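Local coordinates for protein 2-C-methyl-D-erythritol 4-phosphate cytidylyltransferase (Anaerococcus prevotii, PDB 4KT7) that probably transfers a cytidylyl group from CTP to 2-C-methyl-D-erythritol 4-phosphate, releasing diphosphate, in the second step of the DXP route to isoprenoids, at residues Y31-G35 with G36-L40; E65-I68 with K69-L72; Y83-T87 with R88-T92. All coordinates share one frame; numbering follows the deposited sequence. Where two conformers were deposited one is given.

Contact 1 (Y31-G35 with G36-L40); sequences YIEVG and GRKVL
Val34 and Arg37 face each other as an antiparallel hydrogen-bonded pair. The N of Val34 donates to the O of Arg37 over 3.0 Å in a nearly straight bond, while Arg37 N returns a bond to Val34 O. Between them the chain reverses in a type I' turn through Gly35 and Gly36, a tight two-residue beta hairpin. Both glycines have positive phi; at Gly36 a CB would run into the carbonyl O of Gly35. One step further, Glu33 and Lys38 form the non-hydrogen-bonded pair. Beyond it the N of Val39, the first helical residue, donates to Ile32 O at 3.2 Å, and Lys38 CA adds a CA-H...O contact to the same oxygen. Lys38 ends the second strand and is also the N-cap of helix 39-48. Its side chain runs alongside that of Glu33, CG to CG at 4.2 Å, but Glu33 OE2 and Lys38 NZ stop at 4.2 Å, beyond a salt bridge. On the buried side, with CG1 anti to the backbone N (chi1 169°), Val39 CG2 falls anti to the carbonyl carbon and presses on Ile32 CG2 at a tight 3.4 Å; it also touches Val34 CG2 at 3.9 Å. Arg37 sends its guanidinium to a salt bridge with Asp45 in helix 39-48. Val34 packs on helix 221-231, whose Asn228 accepts from Gly35 N, while Tyr31 and Lys38 rest against helix 65-73, so the hairpin is wedged between these two helices at the start of helix 39-48.

Contact 2 (E65-I68 with K69-L72); sequences EDII and KDIL
Helix 65-73 is the helix of a beta-alpha-beta crossover between the parallel strands 55-60 and 79-83, and in its first two turns Glu65, Asp66, Ile67 and Ile68 meet the residues four places on. Regular i to i+4 bonds carry the backbone, the shortest from Lys69 N to Glu65 O at 2.8 Å. On the polar side, the extended Lys69 chain runs back along the first turn: CG, anti to the carbonyl carbon (chi1 -66°), lies 3.3 Å from Glu65 O, and CE comes 3.7 Å from Glu65 OE2. The ammonium does not close a salt bridge, since Lys69 NZ stays 4.2 Å from Glu65 OE2 and is also near Asp66 OD1. The Glu65 carboxylate is instead held by two hydroxyls of the next strand, that of Tyr81 at OE2 and that of a second tyrosine of strand 79-83, which probably fix its rotation. Apolar branches meet where Ile67, Ile68, Ile71 and Leu72 lie. Ile68 and Leu72 lie side by side, with Ile68 CG2 to Leu72 CD1 at 3.9 Å, and the side chains of Ile67 and Ile71 cross at a slant, where Ile67 CG2 meets Ile71 CD1 at 4.0 Å. Leu72 packs on Leu58 and Ile79 of the two flanking strands, and Ile68 fits between Ile60, Tyr81 and Leu40, so this face joins the sheet to helix 39-48.

Contact 3 (Y83-T87 with R88-T92); sequences YGSTT and RELST
Ser91 OG takes the N-H of Ser85 in a straight bond of 2.9 Å (172°), tying the first turn of helix 88-97 back to the loop that leads into it. Its backbone N donates to Thr87 O, also at 2.9 Å. Thr87 is the N-cap: its OG1 accepts from Leu90 N at 3.1 Å (171°), and chi1 of 65° puts that oxygen between the backbone N and the carbonyl carbon, turned to the open helix end. The same hydroxyl oxygen lies against Leu90 CG at 3.5 Å. Further back, Ser85 CB presses on Leu90 CB at 3.5 Å, and Thr86 runs alongside the leucine, its OG1 at 3.6 Å from Leu90 CD1. Gly84 passes close by Ser91, where a CB would clash with Ser91 OG. Were Ser91 an alanine, Ser85 N would probably be left without its acceptor and the loop would be less firmly held to the helix. Inside the first turn, Arg88 O accepts from both the N and OG1 of Thr92. The Arg88 guanidinium forms a salt bridge to Glu89 through NH2 and another to Asp193 through NH1. Gly84 is backbone-bonded to Ile60 at the end of strand 55-60, Ser91 touches Ala17 just past strand 10-16, and Arg88, Glu89, Leu90 and Thr92 pack on helix 173-184.

From the N terminus the three contacts come in series, none nested in or crossing another. Contact 1 closes a two-residue hairpin turn running into helix 39-48; contact 2 lies within the one helix after strand 55-60 and closes no loop; contact 3 joins the loop after strand 79-83 to the helix it leads into. Contacts 1 and 2 pack together, Leu40 CD2 meeting Ile68 CD1 at 3.7 Å and Lys38 CD lying 3.7 Å from Ile71 CD1. Contact 2 reaches contact 3 through a probable hydrogen bond between Glu65 OE1 and Tyr83 OH, 2.6 Å apart. Contacts 1 and 3 stay separate, about 12 Å between nearest atoms, so helix 65-73 links the hairpin to strand 79-83.

Contact 1 (Y31-G35 with G36-L40)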
ATOM      1  N   TYR A  31       0.421   7.613 -24.765  1.00 72.16           N
ATOM      2  CA  TYR A  31       1.667   7.070 -24.226  1.00 69.55           C
ATOM      3  C   TYR A  31       1.911   7.343 -22.745  1.00 69.98           C
ATOM      4  O   TYR A  31       1.780   8.475 -22.266  1.00 73.82           O
ATOM      5  CB  TYR A  31       2.874   7.523 -25.050  1.00 72.12           C
ATOM      6  CG  TYR A  31       3.032   6.738 -26.328  1.00 80.94           C
ATOM      7  CD1 TYR A  31       2.215   6.997 -27.417  1.00 86.12           C
ATOM      8  CD2 TYR A  31       3.980   5.730 -26.442  1.00 83.18           C
ATOM      9  CE1 TYR A  31       2.337   6.288 -28.589  1.00 89.51           C
ATOM     10  CE2 TYR A  31       4.110   5.009 -27.622  1.00 88.46           C
ATOM     11  CZ  TYR A  31       3.282   5.300 -28.693  1.00 91.49           C
ATOM     12  OH  TYR A  31       3.378   4.610 -29.879  1.00 94.54           O
ATOM     13  N   ILE A  32       2.271   6.277 -22.039  1.00 64.80           N
ATOM     14  CA  ILE A  32       2.676   6.346 -20.645  1.00 66.58           C
ATOM     15  C   ILE A  32       4.022   7.073 -20.559  1.00 64.18           C
ATOM     16  O   ILE A  32       5.082   6.495 -20.830  1.00 59.03           O
ATOM     17  CB  ILE A  32       2.779   4.922 -20.024  1.00 70.30           C
ATOM     18  CG1 ILE A  32       1.441   4.188 -20.153  1.00 72.92           C
ATOM     19  CG2 ILE A  32       3.181   4.979 -18.569  1.00 66.01           C
ATOM     20  CD1 ILE A  32       1.474   2.753 -19.660  1.00 70.63           C
ATOM     21  N   GLU A  33       3.968   8.349 -20.196  1.00 68.19           N
ATOM     22  CA  GLU A  33       5.167   9.169 -20.075  1.00 61.31           C
ATOM     23  C   GLU A  33       5.270   9.849 -18.721  1.00 65.24           C
ATOM     24  O   GLU A  33       4.272  10.237 -18.112  1.00 71.94           O
ATOM     25  CB  GLU A  33       5.221  10.223 -21.181  1.00 62.73           C
ATOM     26  CG  GLU A  33       5.598   9.662 -22.530  1.00 74.39           C
ATOM     27  CD  GLU A  33       5.381  10.651 -23.652  1.00 74.19           C
ATOM     28  OE1 GLU A  33       4.689  11.671 -23.428  1.00 73.23           O
ATOM     29  OE2 GLU A  33       5.900  10.402 -24.761  1.00 74.59           O
ATOM     30  N   VAL A  34       6.505  10.011 -18.277  1.00 64.12           N
ATOM     31  CA  VAL A  34       6.798  10.571 -16.974  1.00 60.86           C
ATOM     32  C   VAL A  34       8.069  11.413 -17.131  1.00 61.87           C
ATOM     33  O   VAL A  34       9.052  10.955 -17.714  1.00 59.26           O
ATOM     34  CB  VAL A  34       6.964   9.422 -15.937  1.00 62.76           C
ATOM     35  CG1 VAL A  34       7.878   9.818 -14.813  1.00 59.74           C
ATOM     36  CG2 VAL A  34       5.609   8.994 -15.389  1.00 61.15           C
ATOM     37  N   GLY A  35       8.038  12.656 -16.660  1.00 62.58           N
ATOM     38  CA  GLY A  35       9.189  13.532 -16.792  1.00 75.89           C
ATOM     39  C   GLY A  35       9.651  13.814 -18.218  1.00 72.86           C
ATOM     40  O   GLY A  35      10.745  14.343 -18.432  1.00 77.73           O
ATOM     41  N   GLY A  36       8.823  13.477 -19.200  1.00 66.25           N
ATOM     42  CA  GLY A  36       9.174  13.715 -20.588  1.00 63.55           C
ATOM     43  C   GLY A  36       9.817  12.511 -21.251  1.00 63.17           C
ATOM     44  O   GLY A  36      10.347  12.609 -22.362  1.00 65.20           O
ATOM     45  N   ARG A  37       9.763  11.364 -20.584  0.53 59.58           N
ATOM     46  CA  ARG A  37      10.357  10.152 -21.129  0.53 62.46           C
ATOM     47  C   ARG A  37       9.408   8.970 -20.927  0.53 56.65           C
ATOM     48  O   ARG A  37       8.769   8.853 -19.879  0.53 56.77           O
ATOM     49  CB  ARG A  37      11.711   9.890 -20.462  0.53 61.57           C
ATOM     50  CG  ARG A  37      12.620   8.919 -21.202  0.53 61.43           C
ATOM     51  CD  ARG A  37      14.083   9.246 -20.920  0.53 62.15           C
ATOM     52  NE  ARG A  37      14.271   9.736 -19.553  0.53 62.02           N
ATOM     53  CZ  ARG A  37      15.135   9.222 -18.684  0.53 60.81           C
ATOM     54  NH1 ARG A  37      15.901   8.199 -19.034  0.53 59.27           N
ATOM     55  NH2 ARG A  37      15.234   9.730 -17.463  0.53 57.80           N
ATOM     56  N   LYS A  38       9.302   8.116 -21.941  1.00 59.58           N
ATOM     57  CA  LYS A  38       8.461   6.926 -21.866  1.00 55.40           C
ATOM     58  C   LYS A  38       8.911   6.100 -20.663  1.00 53.88           C
ATOM     59  O   LYS A  38      10.110   5.932 -20.445  1.00 52.84           O
ATOM     60  CB  LYS A  38       8.574   6.108 -23.154  1.00 55.07           C
ATOM     61  CG  LYS A  38       8.054   6.823 -24.394  1.00 57.05           C
ATOM     62  CD  LYS A  38       8.262   5.974 -25.641  1.00 69.73           C
ATOM     63  CE  LYS A  38       9.015   6.737 -26.728  1.00 70.06           C
ATOM     64  NZ  LYS A  38       8.269   7.920 -27.225  1.00 74.19           N
ATOM     65  N   VAL A  39       7.962   5.617 -19.866  1.00 35.24           N
ATOM     66  CA  VAL A  39       8.300   4.886 -18.643  1.00 28.93           C
ATOM     67  C   VAL A  39       9.235   3.705 -18.892  1.00 35.08           C
ATOM     68  O   VAL A  39      10.160   3.459 -18.114  1.00 27.85           O
ATOM     69  CB  VAL A  39       7.038   4.451 -17.881  1.00 28.70           C
ATOM     70  CG1 VAL A  39       7.383   3.480 -16.764  1.00 32.16           C
ATOM     71  CG2 VAL A  39       6.316   5.692 -17.331  1.00 32.75           C
ATOM     72  N   LEU A  40       9.020   2.996 -19.992  1.00 33.94           N
ATOM     73  CA  LEU A  40       9.816   1.812 -20.281  1.00 32.84           C
ATOM     74  C   LEU A  40      11.263   2.208 -20.551  1.00 34.54           C
ATOM     75  O   LEU A  40      12.179   1.455 -20.232  1.00 34.70           O
ATOM     76  CB  LEU A  40       9.240   1.041 -21.474  1.00 34.02           C
ATOM     77  CG  LEU A  40       9.992  -0.239 -21.842  1.00 31.12           C
ATOM     78  CD1 LEU A  40      10.051  -1.195 -20.656  1.00 23.63           C
ATOM     79  CD2 LEU A  40       9.345  -0.918 -23.044  1.00 37.73           C
TER

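Contact 2 (E65-I68 with K69-L72)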
ATOM      1  N   GLU A  65       5.395  -2.858 -31.327  1.00 37.41           N
ATOM      2  CA  GLU A  65       6.672  -3.315 -31.886  1.00 36.76           C
ATOM      3  C   GLU A  65       7.516  -2.215 -32.557  1.00 38.13           C
ATOM      4  O   GLU A  65       8.712  -2.112 -32.304  1.00 36.27           O
ATOM      5  CB  GLU A  65       6.474  -4.501 -32.840  1.00 38.92           C
ATOM      6  CG  GLU A  65       7.790  -5.043 -33.398  1.00 41.96           C
ATOM      7  CD  GLU A  65       7.635  -6.350 -34.161  1.00 45.58           C
ATOM      8  OE1 GLU A  65       6.482  -6.726 -34.483  1.00 41.96           O
ATOM      9  OE2 GLU A  65       8.672  -7.000 -34.446  1.00 48.19           O
ATOM     10  N   ASP A  66       6.893  -1.390 -33.390  1.00 38.74           N
ATOM     11  CA  ASP A  66       7.618  -0.323 -34.080  1.00 47.34           C
ATOM     12  C   ASP A  66       8.273   0.676 -33.130  1.00 44.20           C
ATOM     13  O   ASP A  66       9.432   1.043 -33.305  1.00 45.33           O
ATOM     14  CB  ASP A  66       6.695   0.396 -35.062  1.00 54.90           C
ATOM     15  CG  ASP A  66       6.362  -0.458 -36.265  1.00 62.35           C
ATOM     16  OD1 ASP A  66       7.251  -1.227 -36.698  1.00 64.34           O
ATOM     17  OD2 ASP A  66       5.218  -0.371 -36.767  1.00 64.49           O
ATOM     18  N   ILE A  67       7.527   1.113 -32.124  1.00 42.97           N
ATOM     19  CA  ILE A  67       8.074   2.004 -31.108  1.00 45.72           C
ATOM     20  C   ILE A  67       9.102   1.276 -30.238  1.00 44.09           C
ATOM     21  O   ILE A  67      10.072   1.884 -29.767  1.00 39.03           O
ATOM     22  CB  ILE A  67       6.958   2.607 -30.233  1.00 44.68           C
ATOM     23  CG1 ILE A  67       5.921   3.297 -31.121  1.00 46.17           C
ATOM     24  CG2 ILE A  67       7.528   3.583 -29.223  1.00 41.87           C
ATOM     25  CD1 ILE A  67       6.481   4.421 -31.971  1.00 49.97           C
ATOM     26  N   ILE A  68       8.901  -0.024 -30.027  1.00 34.83           N
ATOM     27  CA  ILE A  68       9.895  -0.822 -29.311  1.00 33.16           C
ATOM     28  C   ILE A  68      11.227  -0.857 -30.056  1.00 36.46           C
ATOM     29  O   ILE A  68      12.288  -0.708 -29.440  1.00 35.02           O
ATOM     30  CB  ILE A  68       9.415  -2.257 -29.032  1.00 31.35           C
ATOM     31  CG1 ILE A  68       8.328  -2.244 -27.951  1.00 32.74           C
ATOM     32  CG2 ILE A  68      10.564  -3.122 -28.530  1.00 30.05           C
ATOM     33  CD1 ILE A  68       8.844  -1.844 -26.568  1.00 31.17           C
ATOM     34  N   LYS A  69      11.172  -1.031 -31.377  1.00 36.20           N
ATOM     35  CA  LYS A  69      12.373  -1.015 -32.203  1.00 45.49           C
ATOM     36  C   LYS A  69      13.113   0.322 -32.100  1.00 44.18           C
ATOM     37  O   LYS A  69      14.349   0.365 -32.031  1.00 42.04           O
ATOM     38  CB  LYS A  69      12.008  -1.276 -33.667  1.00 48.83           C
ATOM     39  CG  LYS A  69      11.467  -2.666 -33.953  1.00 51.54           C
ATOM     40  CD  LYS A  69      11.142  -2.812 -35.443  1.00 59.86           C
ATOM     41  CE  LYS A  69      10.718  -4.235 -35.795  1.00 65.84           C
ATOM     42  NZ  LYS A  69      10.324  -4.386 -37.233  1.00 71.24           N
ATOM     43  N   ASP A  70      12.354   1.414 -32.110  1.00 41.52           N
ATOM     44  CA  ASP A  70      12.941   2.752 -32.067  1.00 48.33           C
ATOM     45  C   ASP A  70      13.636   2.969 -30.730  1.00 42.18           C
ATOM     46  O   ASP A  70      14.714   3.557 -30.651  1.00 42.40           O
ATOM     47  CB  ASP A  70      11.865   3.820 -32.265  1.00 51.19           C
ATOM     48  CG  ASP A  70      11.282   3.820 -33.668  1.00 54.54           C
ATOM     49  OD1 ASP A  70      11.901   3.228 -34.581  1.00 55.76           O
ATOM     50  OD2 ASP A  70      10.206   4.429 -33.855  1.00 54.12           O
ATOM     51  N   ILE A  71      13.005   2.483 -29.674  1.00 40.03           N
ATOM     52  CA  ILE A  71      13.569   2.601 -28.348  1.00 41.82           C
ATOM     53  C   ILE A  71      14.845   1.768 -28.244  1.00 39.41           C
ATOM     54  O   ILE A  71      15.843   2.217 -27.676  1.00 42.41           O
ATOM     55  CB  ILE A  71      12.526   2.205 -27.288  1.00 41.63           C
ATOM     56  CG1 ILE A  71      11.522   3.356 -27.107  1.00 41.51           C
ATOM     57  CG2 ILE A  71      13.187   1.828 -25.968  1.00 40.24           C
ATOM     58  CD1 ILE A  71      10.234   2.940 -26.414  1.00 38.95           C
ATOM     59  N   LEU A  72      14.834   0.580 -28.845  1.00 38.71           N
ATOM     60  CA  LEU A  72      15.968  -0.341 -28.730  1.00 40.06           C
ATOM     61  C   LEU A  72      17.208   0.065 -29.526  1.00 38.22           C
ATOM     62  O   LEU A  72      18.307  -0.415 -29.237  1.00 40.85           O
ATOM     63  CB  LEU A  72      15.556  -1.773 -29.089  1.00 38.27           C
ATOM     64  CG  LEU A  72      14.728  -2.454 -28.007  1.00 40.60           C
ATOM     65  CD1 LEU A  72      14.430  -3.905 -28.356  1.00 46.30           C
ATOM     66  CD2 LEU A  72      15.484  -2.374 -26.697  1.00 36.45           C
TER

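Contact 3 (Y83-T87 with R88-T92)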
ATOM      1  N   TYR A  83       7.158 -11.403 -28.292  1.00 23.97           N
ATOM      2  CA  TYR A  83       5.768 -11.002 -28.098  1.00 21.72           C
ATOM      3  C   TYR A  83       5.252 -11.621 -26.802  1.00 21.35           C
ATOM      4  O   TYR A  83       5.581 -12.766 -26.475  1.00 19.96           O
ATOM      5  CB  TYR A  83       4.881 -11.479 -29.252  1.00 23.07           C
ATOM      6  CG  TYR A  83       5.136 -10.839 -30.605  1.00 25.42           C
ATOM      7  CD1 TYR A  83       5.846  -9.660 -30.729  1.00 33.58           C
ATOM      8  CD2 TYR A  83       4.641 -11.431 -31.763  1.00 31.35           C
ATOM      9  CE1 TYR A  83       6.060  -9.080 -31.985  1.00 38.74           C
ATOM     10  CE2 TYR A  83       4.847 -10.873 -33.007  1.00 38.63           C
ATOM     11  CZ  TYR A  83       5.552  -9.701 -33.118  1.00 40.78           C
ATOM     12  OH  TYR A  83       5.743  -9.168 -34.372  1.00 43.01           O
ATOM     13  N   GLY A  84       4.428 -10.881 -26.065  1.00 21.38           N
ATOM     14  CA  GLY A  84       3.835 -11.426 -24.852  1.00 20.03           C
ATOM     15  C   GLY A  84       2.549 -12.181 -25.155  1.00 23.73           C
ATOM     16  O   GLY A  84       2.258 -12.472 -26.307  1.00 24.57           O
ATOM     17  N   SER A  85       1.770 -12.504 -24.130  1.00 21.31           N
ATOM     18  CA  SER A  85       0.540 -13.251 -24.361  1.00 19.81           C
ATOM     19  C   SER A  85      -0.636 -12.587 -23.655  1.00 23.38           C
ATOM     20  O   SER A  85      -0.668 -11.362 -23.538  1.00 24.67           O
ATOM     21  CB  SER A  85       0.701 -14.707 -23.933  1.00 16.86           C
ATOM     22  OG  SER A  85      -0.411 -15.471 -24.363  1.00 22.25           O
ATOM     23  N   THR A  86      -1.595 -13.383 -23.186  1.00 20.71           N
ATOM     24  CA  THR A  86      -2.845 -12.816 -22.673  1.00 28.31           C
ATOM     25  C   THR A  86      -2.947 -12.684 -21.140  1.00 33.62           C
ATOM     26  O   THR A  86      -3.943 -12.172 -20.635  1.00 32.65           O
ATOM     27  CB  THR A  86      -4.071 -13.602 -23.165  1.00 24.04           C
ATOM     28  OG1 THR A  86      -3.821 -14.994 -22.966  1.00 24.33           O
ATOM     29  CG2 THR A  86      -4.342 -13.324 -24.655  1.00 24.91           C
ATOM     30  N   THR A  87      -1.954 -13.174 -20.401  1.00 25.01           N
ATOM     31  CA  THR A  87      -1.885 -12.919 -18.956  1.00 22.65           C
ATOM     32  C   THR A  87      -0.446 -12.610 -18.601  1.00 24.14           C
ATOM     33  O   THR A  87       0.457 -12.896 -19.397  1.00 25.39           O
ATOM     34  CB  THR A  87      -2.349 -14.117 -18.085  1.00 21.78           C
ATOM     35  OG1 THR A  87      -1.457 -15.223 -18.263  1.00 24.31           O
ATOM     36  CG2 THR A  87      -3.780 -14.551 -18.429  1.00 27.69           C
ATOM     37  N   ARG A  88      -0.228 -12.048 -17.410  1.00 27.58           N
ATOM     38  CA  ARG A  88       1.128 -11.789 -16.929  1.00 25.77           C
ATOM     39  C   ARG A  88       1.945 -13.057 -17.011  1.00 21.04           C
ATOM     40  O   ARG A  88       3.090 -13.034 -17.464  1.00 20.35           O
ATOM     41  CB  ARG A  88       1.130 -11.292 -15.475  1.00 28.83           C
ATOM     42  CG  ARG A  88       2.510 -10.832 -14.960  1.00 29.64           C
ATOM     43  CD  ARG A  88       2.551 -10.711 -13.432  1.00 35.25           C
ATOM     44  NE  ARG A  88       2.273 -11.979 -12.762  1.00 39.33           N
ATOM     45  CZ  ARG A  88       3.152 -12.978 -12.651  1.00 46.25           C
ATOM     46  NH1 ARG A  88       4.366 -12.864 -13.185  1.00 47.08           N
ATOM     47  NH2 ARG A  88       2.816 -14.099 -12.020  1.00 43.22           N
ATOM     48  N   GLU A  89       1.359 -14.174 -16.578  1.00 17.93           N
ATOM     49  CA  GLU A  89       2.102 -15.412 -16.495  1.00 16.81           C
ATOM     50  C   GLU A  89       2.483 -15.966 -17.872  1.00 17.06           C
ATOM     51  O   GLU A  89       3.613 -16.392 -18.091  1.00 17.77           O
ATOM     52  CB  GLU A  89       1.321 -16.461 -15.690  1.00 19.01           C
ATOM     53  CG  GLU A  89       1.249 -16.149 -14.194  1.00 25.19           C
ATOM     54  CD  GLU A  89       0.173 -15.139 -13.861  1.00 35.65           C
ATOM     55  OE1 GLU A  89      -0.789 -15.007 -14.654  1.00 30.66           O
ATOM     56  OE2 GLU A  89       0.295 -14.465 -12.813  1.00 48.32           O
ATOM     57  N   LEU A  90       1.531 -15.981 -18.792  1.00 18.39           N
ATOM     58  CA  LEU A  90       1.804 -16.465 -20.141  1.00 15.77           C
ATOM     59  C   LEU A  90       2.831 -15.578 -20.837  1.00 21.26           C
ATOM     60  O   LEU A  90       3.671 -16.059 -21.612  1.00 18.65           O
ATOM     61  CB  LEU A  90       0.518 -16.545 -20.950  1.00 16.70           C
ATOM     62  CG  LEU A  90      -0.471 -17.658 -20.564  1.00 21.41           C
ATOM     63  CD1 LEU A  90      -1.801 -17.410 -21.270  1.00 19.41           C
ATOM     64  CD2 LEU A  90       0.062 -19.007 -20.957  1.00 22.00           C
ATOM     65  N   SER A  91       2.783 -14.283 -20.544  1.00 20.92           N
ATOM     66  CA  SER A  91       3.814 -13.371 -21.010  1.00 15.90           C
ATOM     67  C   SER A  91       5.197 -13.729 -20.454  1.00 15.98           C
ATOM     68  O   SER A  91       6.185 -13.807 -21.198  1.00 20.68           O
ATOM     69  CB  SER A  91       3.443 -11.935 -20.643  1.00 21.04           C
ATOM     70  OG  SER A  91       2.383 -11.495 -21.487  1.00 17.18           O
ATOM     71  N   THR A  92       5.276 -13.959 -19.152  1.00 20.30           N
ATOM     72  CA  THR A  92       6.544 -14.322 -18.533  1.00 18.41           C
ATOM     73  C   THR A  92       7.109 -15.599 -19.170  1.00 18.90           C
ATOM     74  O   THR A  92       8.307 -15.693 -19.452  1.00 19.03           O
ATOM     75  CB  THR A  92       6.331 -14.498 -17.032  1.00 20.68           C
ATOM     76  OG1 THR A  92       5.918 -13.229 -16.513  1.00 16.64           O
ATOM     77  CG2 THR A  92       7.608 -14.987 -16.322  1.00 18.46           C
TER